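Local coordinates for methanol--corrinoid protein co-methyltransferase (Methanosarcina barkeri, PDB 2I2X) that transfers the methyl group of methanol to the cob(I)amide cofactor carried by its partner protein MtaC, the methanol-activating step of methanogenesis from methanol, at residues Asn273-Lys277 with Gln305-Cys309; Arg353-Met357 with Leu370-Asn374; Ser254-Tyr258 with Val276-Met282; Thr285-Lys289 with Gly300-Met304. All coordinates share one frame. Residues are numbered along the deposited sequence.

Contact 1 of 4, residues Asn273-Lys277 with Gln305-Cys309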
loop_
_atom_site.group_PDB
_atom_site.type_symbol
_atom_site.label_atom_id
_atom_site.label_comp_id
_atom_site.label_asym_id
_atom_site.label_seq_id
_atom_site.Cartn_x
_atom_site.Cartn_y
_atom_site.Cartn_z
ATOM N N ASN A 273 -6.500 17.756 -14.596
ATOM C CA ASN A 273 -5.436 17.711 -15.616
ATOM C C ASN A 273 -5.885 17.064 -16.922
ATOM O O ASN A 273 -5.329 17.362 -18.002
ATOM C CB ASN A 273 -4.174 17.014 -15.108
ATOM C CG ASN A 273 -3.418 17.834 -14.076
ATOM O OD1 ASN A 273 -3.674 19.032 -13.890
ATOM N ND2 ASN A 273 -2.499 17.175 -13.363
ATOM N N ILE A 274 -6.886 16.189 -16.847
ATOM C CA ILE A 274 -7.363 15.580 -18.090
ATOM C C ILE A 274 -7.948 16.683 -19.028
ATOM O O ILE A 274 -7.661 16.729 -20.244
ATOM C CB ILE A 274 -8.334 14.390 -17.846
ATOM C CG1 ILE A 274 -8.845 13.805 -19.165
ATOM C CG2 ILE A 274 -9.530 14.812 -16.950
ATOM C CD1 ILE A 274 -7.823 13.164 -20.028
ATOM N N ILE A 275 -8.760 17.570 -18.458
ATOM C CA ILE A 275 -9.237 18.715 -19.226
ATOM C C ILE A 275 -8.051 19.550 -19.717
ATOM O O ILE A 275 -8.023 19.929 -20.859
ATOM C CB ILE A 275 -10.213 19.559 -18.410
ATOM C CG1 ILE A 275 -11.429 18.723 -18.032
ATOM C CG2 ILE A 275 -10.672 20.751 -19.208
ATOM C CD1 ILE A 275 -12.151 19.216 -16.817
ATOM N N VAL A 276 -7.063 19.786 -18.864
ATOM C CA VAL A 276 -5.929 20.652 -19.191
ATOM C C VAL A 276 -5.078 20.106 -20.333
ATOM O O VAL A 276 -4.615 20.869 -21.204
ATOM C CB VAL A 276 -5.062 20.943 -17.920
ATOM C CG1 VAL A 276 -3.796 21.694 -18.272
ATOM C CG2 VAL A 276 -5.864 21.744 -16.885
ATOM N N LYS A 277 -4.902 18.778 -20.333
ATOM C CA LYS A 277 -4.179 18.066 -21.373
ATOM C C LYS A 277 -4.878 18.227 -22.694
ATOM O O LYS A 277 -4.220 18.520 -23.693
ATOM C CB LYS A 277 -4.024 16.576 -21.048
ATOM C CG LYS A 277 -3.191 15.837 -22.095
ATOM C CD LYS A 277 -2.731 14.487 -21.629
ATOM C CE LYS A 277 -1.819 13.778 -22.653
ATOM N NZ LYS A 277 -1.379 12.480 -22.084
ATOM N N GLN A 305 -6.450 6.937 -18.057
ATOM C CA GLN A 305 -6.863 6.889 -19.455
ATOM C C GLN A 305 -5.907 7.670 -20.366
ATOM O O GLN A 305 -5.679 7.281 -21.505
ATOM C CB GLN A 305 -8.294 7.429 -19.574
ATOM C CG GLN A 305 -8.389 8.946 -19.297
ATOM C CD GLN A 305 -9.791 9.453 -19.017
ATOM O OE1 GLN A 305 -10.787 8.928 -19.508
ATOM N NE2 GLN A 305 -9.865 10.519 -18.237
ATOM N N CYS A 306 -5.389 8.792 -19.858
ATOM C CA CYS A 306 -4.469 9.623 -20.598
ATOM C C CYS A 306 -3.348 10.181 -19.739
ATOM O O CYS A 306 -2.790 11.211 -20.082
ATOM C CB CYS A 306 -5.197 10.778 -21.275
ATOM S SG CYS A 306 -6.526 10.297 -22.407
ATOM N N CYS A 307 -2.995 9.532 -18.640
ATOM C CA CYS A 307 -1.920 10.052 -17.818
ATOM C C CYS A 307 -0.575 9.943 -18.530
ATOM O O CYS A 307 -0.415 9.134 -19.411
ATOM C CB CYS A 307 -1.850 9.317 -16.484
ATOM S SG CYS A 307 -1.358 7.576 -16.637
ATOM N N ASP A 308 0.390 10.760 -18.122
ATOM C CA ASP A 308 1.759 10.614 -18.576
ATOM C C ASP A 308 2.615 10.097 -17.437
ATOM O O ASP A 308 3.518 9.265 -17.650
ATOM C CB ASP A 308 2.293 11.925 -19.145
ATOM C CG ASP A 308 1.468 12.402 -20.351
ATOM O OD1 ASP A 308 1.810 12.016 -21.503
ATOM O OD2 ASP A 308 0.457 13.130 -20.145
ATOM N N CYS A 309 2.331 10.575 -16.224
ATOM C CA CYS A 309 2.965 10.030 -15.015
ATOM C C CYS A 309 1.885 9.571 -14.054
ATOM O O CYS A 309 0.749 10.039 -14.123
ATOM C CB CYS A 309 3.931 11.038 -14.386
ATOM S SG CYS A 309 4.984 11.826 -15.655
#
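Asn273 opens the helical segment and leaves the segment 305-309 untouched. Asn273 O accepts the helical hydrogen bond from Lys277 N at 2.8 Å, while its side-chain ND2 bonds Thr285 O. Ile274 is the first residue to meet the other segment. Ile274 CA lies 7.1 Å from Cys306 CA, the closest CA pair of the two segments. Ile274 CD1 packs on Cys306 CB at 3.8 Å, and Ile274 CG1 lies 3.6 Å from Gln305 NE2. The amide of Gln305 has its polar partners elsewhere: OE1 accepts from Tyr372 N and NE2 donates to Leu370 O. This is the TIM-barrel part of MtaB: helix 273-280 precedes strand 285-287, and residues 305-309 run into the next strand, 309-311, which pairs in parallel with it. Lys277, one turn after Ile274, points its CA-to-CB bond the same way. Its side chain is fully extended, with all four chi angles t. Lys277 NZ thus reaches the loop backbone, donating to Cys306 O at 2.8 Å, and forms a salt bridge with Asp308 OD2 at 2.7 Å. Lys277 NZ also bonds Thr18 O and Val21 O, and Asp308 OD2 accepts from Met284 N.

Contact 2 of 4, residues Arg353-Met357 with Leu370-Asn374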
loop_
_atom_site.group_PDB
_atom_site.type_symbol
_atom_site.label_atom_id
_atom_site.label_comp_id
_atom_site.label_asym_id
_atom_site.label_seq_id
_atom_site.Cartn_x
_atom_site.Cartn_y
_atom_site.Cartn_z
ATOM N N ARG A 353 -7.000 2.331 -22.803
ATOM C CA ARG A 353 -7.590 3.634 -22.476
ATOM C C ARG A 353 -9.131 3.568 -22.345
ATOM O O ARG A 353 -9.679 3.903 -21.298
ATOM C CB ARG A 353 -7.113 4.681 -23.464
ATOM C CG ARG A 353 -7.882 6.046 -23.499
ATOM C CD ARG A 353 -8.805 5.981 -24.698
ATOM N NE ARG A 353 -8.360 6.832 -25.765
ATOM C CZ ARG A 353 -8.740 6.759 -27.033
ATOM N NH1 ARG A 353 -9.575 5.821 -27.457
ATOM N NH2 ARG A 353 -8.260 7.684 -27.875
ATOM N N ASP A 354 -9.834 3.045 -23.337
ATOM C CA ASP A 354 -11.286 2.913 -23.179
ATOM C C ASP A 354 -11.724 2.051 -22.000
ATOM O O ASP A 354 -12.705 2.378 -21.324
ATOM C CB ASP A 354 -11.953 2.471 -24.472
ATOM C CG ASP A 354 -11.860 3.533 -25.556
ATOM O OD1 ASP A 354 -11.494 4.715 -25.279
ATOM O OD2 ASP A 354 -12.165 3.193 -26.707
ATOM N N LEU A 355 -10.987 0.966 -21.742
ATOM C CA LEU A 355 -11.338 0.030 -20.685
ATOM C C LEU A 355 -11.207 0.758 -19.325
ATOM O O LEU A 355 -12.117 0.729 -18.492
ATOM C CB LEU A 355 -10.435 -1.204 -20.761
ATOM C CG LEU A 355 -10.842 -2.623 -21.208
ATOM C CD1 LEU A 355 -12.155 -2.751 -21.923
ATOM C CD2 LEU A 355 -9.748 -3.234 -22.038
ATOM N N MET A 356 -10.097 1.464 -19.142
ATOM C CA MET A 356 -9.865 2.231 -17.914
ATOM C C MET A 356 -10.969 3.252 -17.734
ATOM O O MET A 356 -11.497 3.401 -16.642
ATOM C CB MET A 356 -8.496 2.929 -17.934
ATOM C CG MET A 356 -7.382 1.979 -18.193
ATOM S SD MET A 356 -5.767 2.714 -18.392
ATOM C CE MET A 356 -6.139 3.972 -19.530
ATOM N N MET A 357 -11.345 3.914 -18.823
ATOM C CA MET A 357 -12.346 4.955 -18.759
ATOM C C MET A 357 -13.676 4.312 -18.387
ATOM O O MET A 357 -14.319 4.728 -17.418
ATOM C CB MET A 357 -12.407 5.735 -20.091
ATOM C CG MET A 357 -13.507 6.785 -20.195
ATOM S SD MET A 357 -15.194 6.134 -20.427
ATOM C CE MET A 357 -15.057 5.349 -22.052
ATOM N N LEU A 370 -15.052 13.399 -15.940
ATOM C CA LEU A 370 -13.618 13.360 -16.132
ATOM C C LEU A 370 -13.218 12.379 -17.221
ATOM O O LEU A 370 -12.057 12.361 -17.643
ATOM C CB LEU A 370 -12.940 13.008 -14.811
ATOM C CG LEU A 370 -12.151 14.096 -14.071
ATOM C CD1 LEU A 370 -12.455 15.453 -14.548
ATOM C CD2 LEU A 370 -12.315 13.978 -12.609
ATOM N N ALA A 371 -14.177 11.569 -17.680
ATOM C CA ALA A 371 -13.967 10.666 -18.830
ATOM C C ALA A 371 -13.480 11.457 -20.068
ATOM O O ALA A 371 -14.035 12.489 -20.398
ATOM C CB ALA A 371 -15.231 9.904 -19.134
ATOM N N TYR A 372 -12.419 10.986 -20.714
ATOM C CA TYR A 372 -11.660 11.811 -21.643
ATOM C C TYR A 372 -12.530 12.431 -22.743
ATOM O O TYR A 372 -12.238 13.542 -23.182
ATOM C CB TYR A 372 -10.446 11.055 -22.225
ATOM C CG TYR A 372 -10.830 9.993 -23.235
ATOM C CD1 TYR A 372 -11.156 8.698 -22.822
ATOM C CD2 TYR A 372 -10.920 10.303 -24.617
ATOM C CE1 TYR A 372 -11.545 7.727 -23.757
ATOM C CE2 TYR A 372 -11.318 9.344 -25.555
ATOM C CZ TYR A 372 -11.627 8.055 -25.126
ATOM O OH TYR A 372 -12.030 7.096 -26.049
ATOM N N ASP A 373 -13.581 11.757 -23.194
ATOM C CA ASP A 373 -14.473 12.415 -24.165
ATOM C C ASP A 373 -15.211 13.617 -23.572
ATOM O O ASP A 373 -15.334 14.653 -24.237
ATOM C CB ASP A 373 -15.462 11.458 -24.832
ATOM C CG ASP A 373 -16.331 10.762 -23.836
ATOM O OD1 ASP A 373 -15.809 10.514 -22.723
ATOM O OD2 ASP A 373 -17.522 10.455 -24.137
ATOM N N ASN A 374 -15.718 13.469 -22.351
ATOM C CA ASN A 374 -16.373 14.557 -21.635
ATOM C C ASN A 374 -15.384 15.643 -21.189
ATOM O O ASN A 374 -15.687 16.848 -21.247
ATOM C CB ASN A 374 -17.178 14.017 -20.456
ATOM C CG ASN A 374 -18.344 13.168 -20.914
ATOM O OD1 ASN A 374 -18.981 13.506 -21.912
ATOM N ND2 ASN A 374 -18.631 12.044 -20.203
#
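The segment 353-357 is one turn of helix 349-361, with Met357 N bonded to Arg353 O at 3.0 Å. The other segment enters helix 372-383 from a turn, and Ala371 is at its N-cap position. This contact joins two helices packed beside the TIM barrel, 349-361 and 372-383, linked through the short helix 365-368. The closest CA pair is Met357 CA and Ala371 CA, 5.9 Å apart. There Met357 CG packs on Ala371 CB at 3.7 Å and on Tyr372 CD1 at 4.0 Å. Met1 of a neighbouring chain also packs on Met357 and Tyr372, so this part of the contact borders a subunit interface. Tyr372 brings the largest buried area and points toward helix 349-361. Arg353 NE lies over one face of its ring. The guanidinium has other polar partners: Arg353 NH2 donates to Met17 O, and Arg353 NH1 forms salt bridges with Asp15 and with Asp354 OD1, the latter at 3.1 Å. Arg353 NH1 is also 3.1 Å from Tyr372 OH, but the angle is too poor for a hydrogen bond. The phenol instead turns to the carboxylate at the edge of its ring: Tyr372 OH donates to Asp354 OD1 at 2.6 Å.

Contact 3 of 4, residues Ser254-Tyr258 with Val276-Met282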
loop_
_atom_site.group_PDB
_atom_site.type_symbol
_atom_site.label_atom_id
_atom_site.label_comp_id
_atom_site.label_asym_id
_atom_site.label_seq_id
_atom_site.Cartn_x
_atom_site.Cartn_y
_atom_site.Cartn_z
ATOM N N SER A 254 -6.537 25.986 -13.285
ATOM C CA SER A 254 -5.242 25.312 -13.349
ATOM C C SER A 254 -4.585 25.527 -14.708
ATOM O O SER A 254 -3.363 25.568 -14.809
ATOM C CB SER A 254 -5.367 23.826 -13.007
ATOM O OG SER A 254 -5.751 23.659 -11.636
ATOM N N LEU A 255 -5.400 25.709 -15.741
ATOM C CA LEU A 255 -4.894 26.026 -17.064
ATOM C C LEU A 255 -3.947 27.240 -17.096
ATOM O O LEU A 255 -3.061 27.310 -17.944
ATOM C CB LEU A 255 -6.062 26.226 -18.027
ATOM C CG LEU A 255 -5.726 26.667 -19.455
ATOM C CD1 LEU A 255 -4.997 25.587 -20.216
ATOM C CD2 LEU A 255 -6.971 27.088 -20.228
ATOM N N VAL A 256 -4.129 28.181 -16.164
ATOM C CA VAL A 256 -3.354 29.426 -16.126
ATOM C C VAL A 256 -1.836 29.207 -16.021
ATOM O O VAL A 256 -1.054 29.904 -16.687
ATOM C CB VAL A 256 -3.857 30.422 -14.994
ATOM C CG1 VAL A 256 -2.944 31.605 -14.864
ATOM C CG2 VAL A 256 -5.280 30.897 -15.256
ATOM N N ALA A 257 -1.422 28.247 -15.193
ATOM C CA ALA A 257 -0.015 27.883 -15.071
ATOM C C ALA A 257 0.664 27.733 -16.448
ATOM O O ALA A 257 1.779 28.233 -16.675
ATOM C CB ALA A 257 0.111 26.608 -14.262
ATOM N N TYR A 258 -0.034 27.068 -17.363
ATOM C CA TYR A 258 0.509 26.745 -18.687
ATOM C C TYR A 258 0.482 27.990 -19.580
ATOM O O TYR A 258 1.466 28.312 -20.265
ATOM C CB TYR A 258 -0.226 25.507 -19.272
ATOM C CG TYR A 258 -0.187 24.403 -18.225
ATOM C CD1 TYR A 258 0.990 23.653 -17.997
ATOM C CD2 TYR A 258 -1.260 24.216 -17.361
ATOM C CE1 TYR A 258 1.055 22.714 -16.968
ATOM C CE2 TYR A 258 -1.200 23.300 -16.348
ATOM C CZ TYR A 258 -0.051 22.545 -16.152
ATOM O OH TYR A 258 -0.046 21.626 -15.117
ATOM N N VAL A 276 -7.063 19.786 -18.864
ATOM C CA VAL A 276 -5.929 20.652 -19.191
ATOM C C VAL A 276 -5.078 20.106 -20.333
ATOM O O VAL A 276 -4.615 20.869 -21.204
ATOM C CB VAL A 276 -5.062 20.943 -17.920
ATOM C CG1 VAL A 276 -3.796 21.694 -18.272
ATOM C CG2 VAL A 276 -5.864 21.744 -16.885
ATOM N N LYS A 277 -4.902 18.778 -20.333
ATOM C CA LYS A 277 -4.179 18.066 -21.373
ATOM C C LYS A 277 -4.878 18.227 -22.694
ATOM O O LYS A 277 -4.220 18.520 -23.693
ATOM C CB LYS A 277 -4.024 16.576 -21.048
ATOM C CG LYS A 277 -3.191 15.837 -22.095
ATOM C CD LYS A 277 -2.731 14.487 -21.629
ATOM C CE LYS A 277 -1.819 13.778 -22.653
ATOM N NZ LYS A 277 -1.379 12.480 -22.084
ATOM N N ALA A 278 -6.193 18.014 -22.713
ATOM C CA ALA A 278 -6.988 18.225 -23.936
ATOM C C ALA A 278 -6.806 19.632 -24.538
ATOM O O ALA A 278 -6.719 19.781 -25.753
ATOM C CB ALA A 278 -8.473 17.950 -23.680
ATOM N N ILE A 279 -6.736 20.664 -23.698
ATOM C CA ILE A 279 -6.506 21.988 -24.197
ATOM C C ILE A 279 -5.053 22.179 -24.642
ATOM O O ILE A 279 -4.797 22.606 -25.770
ATOM C CB ILE A 279 -6.895 23.058 -23.137
ATOM C CG1 ILE A 279 -8.397 23.015 -22.852
ATOM C CG2 ILE A 279 -6.506 24.436 -23.591
ATOM C CD1 ILE A 279 -8.785 23.784 -21.623
ATOM N N THR A 280 -4.111 21.859 -23.757
ATOM C CA THR A 280 -2.710 22.249 -23.948
ATOM C C THR A 280 -1.845 21.277 -24.753
ATOM O O THR A 280 -0.811 21.691 -25.318
ATOM C CB THR A 280 -1.986 22.439 -22.598
ATOM O OG1 THR A 280 -1.963 21.194 -21.901
ATOM C CG2 THR A 280 -2.676 23.481 -21.719
ATOM N N GLY A 281 -2.212 19.995 -24.770
ATOM C CA GLY A 281 -1.362 18.982 -25.408
ATOM C C GLY A 281 -0.103 18.727 -24.610
ATOM O O GLY A 281 0.866 18.156 -25.123
ATOM N N MET A 282 -0.123 19.154 -23.346
ATOM C CA MET A 282 1.002 19.006 -22.435
ATOM C C MET A 282 0.805 17.783 -21.536
ATOM O O MET A 282 -0.358 17.377 -21.285
ATOM C CB MET A 282 1.159 20.254 -21.580
ATOM C CG MET A 282 1.836 21.374 -22.331
ATOM S SD MET A 282 1.646 22.956 -21.505
ATOM C CE MET A 282 2.531 24.030 -22.611
#
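Two helical segments run roughly the same way here, with axes 10.5 Å apart at closest and crossing at -35°. Val276 is the first bump. It fits between Leu255 and Tyr258, one turn apart, with Val276 CG2 4.2 Å from Leu255 N and Val276 CG1 3.6 Å from Tyr258 CE2. Leu255 fills the return hollow. Leu255 CD1 lies 3.5 Å from Thr280 CG2 and 3.9 Å from Ile279 CG2. Thr280 CG2 also meets Tyr258 CB at 4.0 Å. Thr280 OG1 turns back to its own chain, donating to Val276 O and accepting from Met282 N in an ST turn. Gly281, with positive phi, ends the helix, and the chain bends so that Met282 meets the Tyr258 ring obliquely. This Met-aromatic contact puts Met282 SD 3.6 Å from Tyr258 CD1. The contact joins helices 240-259 and 273-280 of the barrel's outer layer. Helix 181-210 covers Val256 and Ala257, helix 389-409 touches Leu255, and helix 372-383 packs on Ala278 and Ile279.

Contact 4 of 4, residues Thr285-Lys289 with Gly300-Met304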
loop_
_atom_site.group_PDB
_atom_site.type_symbol
_atom_site.label_atom_id
_atom_site.label_comp_id
_atom_site.label_asym_id
_atom_site.label_seq_id
_atom_site.Cartn_x
_atom_site.Cartn_y
_atom_site.Cartn_z
ATOM N N THR A 285 0.691 14.331 -14.761
ATOM C CA THR A 285 0.613 13.247 -13.811
ATOM C C THR A 285 -0.812 13.074 -13.299
ATOM O O THR A 285 -1.550 14.057 -13.144
ATOM C CB THR A 285 1.544 13.506 -12.649
ATOM O OG1 THR A 285 2.837 13.787 -13.179
ATOM C CG2 THR A 285 1.641 12.298 -11.763
ATOM N N MET A 286 -1.195 11.825 -13.026
ATOM C CA MET A 286 -2.503 11.542 -12.406
ATOM C C MET A 286 -2.313 10.609 -11.215
ATOM O O MET A 286 -1.207 10.071 -11.012
ATOM C CB MET A 286 -3.479 10.944 -13.419
ATOM C CG MET A 286 -3.620 11.745 -14.719
ATOM S SD MET A 286 -4.471 13.349 -14.583
ATOM C CE MET A 286 -6.194 12.894 -14.241
ATOM N N GLU A 287 -3.380 10.416 -10.434
ATOM C CA GLU A 287 -3.383 9.493 -9.301
ATOM C C GLU A 287 -4.779 8.926 -9.139
ATOM O O GLU A 287 -5.773 9.646 -9.304
ATOM C CB GLU A 287 -2.995 10.204 -8.009
ATOM C CG GLU A 287 -3.978 11.290 -7.585
ATOM C CD GLU A 287 -3.419 12.178 -6.495
ATOM O OE1 GLU A 287 -2.237 12.550 -6.594
ATOM O OE2 GLU A 287 -4.140 12.479 -5.523
ATOM N N GLY A 288 -4.863 7.646 -8.796
ATOM C CA GLY A 288 -6.147 7.014 -8.600
ATOM C C GLY A 288 -6.025 5.767 -7.758
ATOM O O GLY A 288 -5.620 5.816 -6.602
ATOM N N LYS A 289 -6.334 4.634 -8.363
ATOM C CA LYS A 289 -6.363 3.369 -7.635
ATOM C C LYS A 289 -5.092 3.065 -6.823
ATOM O O LYS A 289 -5.178 2.353 -5.814
ATOM C CB LYS A 289 -6.675 2.218 -8.590
ATOM C CG LYS A 289 -5.524 1.772 -9.448
ATOM C CD LYS A 289 -5.834 0.433 -10.027
ATOM C CE LYS A 289 -5.042 0.143 -11.284
ATOM N NZ LYS A 289 -5.628 -1.068 -11.977
ATOM N N GLY A 300 -10.759 5.303 -9.794
ATOM C CA GLY A 300 -9.458 4.671 -9.607
ATOM C C GLY A 300 -8.725 4.364 -10.899
ATOM O O GLY A 300 -7.507 4.551 -10.961
ATOM N N ASN A 301 -9.464 3.868 -11.909
ATOM C CA ASN A 301 -8.893 3.428 -13.180
ATOM C C ASN A 301 -9.055 4.486 -14.255
ATOM O O ASN A 301 -8.181 4.680 -15.089
ATOM C CB ASN A 301 -9.556 2.146 -13.680
ATOM C CG ASN A 301 -9.197 0.901 -12.866
ATOM O OD1 ASN A 301 -10.075 0.181 -12.396
ATOM N ND2 ASN A 301 -7.918 0.623 -12.734
ATOM N N LEU A 302 -10.180 5.190 -14.242
ATOM C CA LEU A 302 -10.457 6.136 -15.288
ATOM C C LEU A 302 -9.338 7.176 -15.461
ATOM O O LEU A 302 -9.017 7.538 -16.600
ATOM C CB LEU A 302 -11.792 6.809 -15.036
ATOM C CG LEU A 302 -12.238 7.940 -15.973
ATOM C CD1 LEU A 302 -13.723 7.990 -16.022
ATOM C CD2 LEU A 302 -11.648 9.279 -15.555
ATOM N N VAL A 303 -8.741 7.648 -14.366
ATOM C CA VAL A 303 -7.719 8.692 -14.455
ATOM C C VAL A 303 -6.422 8.268 -15.175
ATOM O O VAL A 303 -5.558 9.118 -15.444
ATOM C CB VAL A 303 -7.328 9.235 -13.043
ATOM C CG1 VAL A 303 -8.444 10.134 -12.492
ATOM C CG2 VAL A 303 -7.020 8.075 -12.069
ATOM N N MET A 304 -6.265 6.976 -15.471
ATOM C CA MET A 304 -5.054 6.501 -16.140
ATOM C C MET A 304 -5.201 6.731 -17.640
ATOM O O MET A 304 -4.202 6.733 -18.392
ATOM C CB MET A 304 -4.799 4.989 -15.896
ATOM C CG MET A 304 -4.289 4.578 -14.502
ATOM S SD MET A 304 -3.842 2.816 -14.197
ATOM C CE MET A 304 -5.495 2.197 -14.118
#
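Strand 285-287 of the TIM barrel leads into a turn that meets the 3-10 segment 302-304. Met286 is folded, with all three chi angles m. Chi1 places Met286 CG 3.3 Å from Val303 O, and the further m angles bring Met286 CE within 4.0 Å of Val303 CG1. Val303, also m at chi1, sets Val303 CG2 3.4 Å from Glu287 O and 3.7 Å from Gly288 CA. Gly288 has no room for a side chain: a CB there would clash with Gly300 O and Val303 CG2. Next to it, Lys289 N donates to Gly300 O at 2.9 Å, where Lys289 CA and Gly300 CA are 3.9 Å apart. Lys289 begins p at chi1 and then extends, t at chi2 to chi4. Lys289 CE lies 3.5 Å from Met304 CE. Its NZ goes on to a salt bridge with Asp336 of the second MtaB subunit. Glu287 is p at chi1, and its CA-to-CB bond points away from 300-304. Its OE2 bonds His295 NE2. Its side chain is about 4 Å from that of the zinc ligand Cys269, and about 6 Å from the bound zinc and potassium ions. Apolar packing and the Lys289 N to Gly300 O bond thus make the settled part of the contact. The Lys289 ammonium also has a salt bridge across the subunit interface, and Glu287 lies near the metal site.

How the contacts relate
All four contacts lie in the C-terminal half of the TIM-barrel subunit. Contact 3 opens first along the chain. It shares Val276, Lys277 and helix 273-280 with contact 1, their centres about 9 Å apart. Contact 4 is nested inside the loop closed by contact 1, centres again about 9 Å apart; Cys309 O and Met286 N join them. Contact 2 comes last, its centre about 10 Å from that of contact 1 and about 11 Å from that of contact 4. Gln305 links it to contact 1. Contacts 2 and 3 do not touch. Together they tie helices 240-259, 273-280, 349-361 and 372-383 to strands 285-287 and 309-311; contacts 2 and 4 also touch the second subunit.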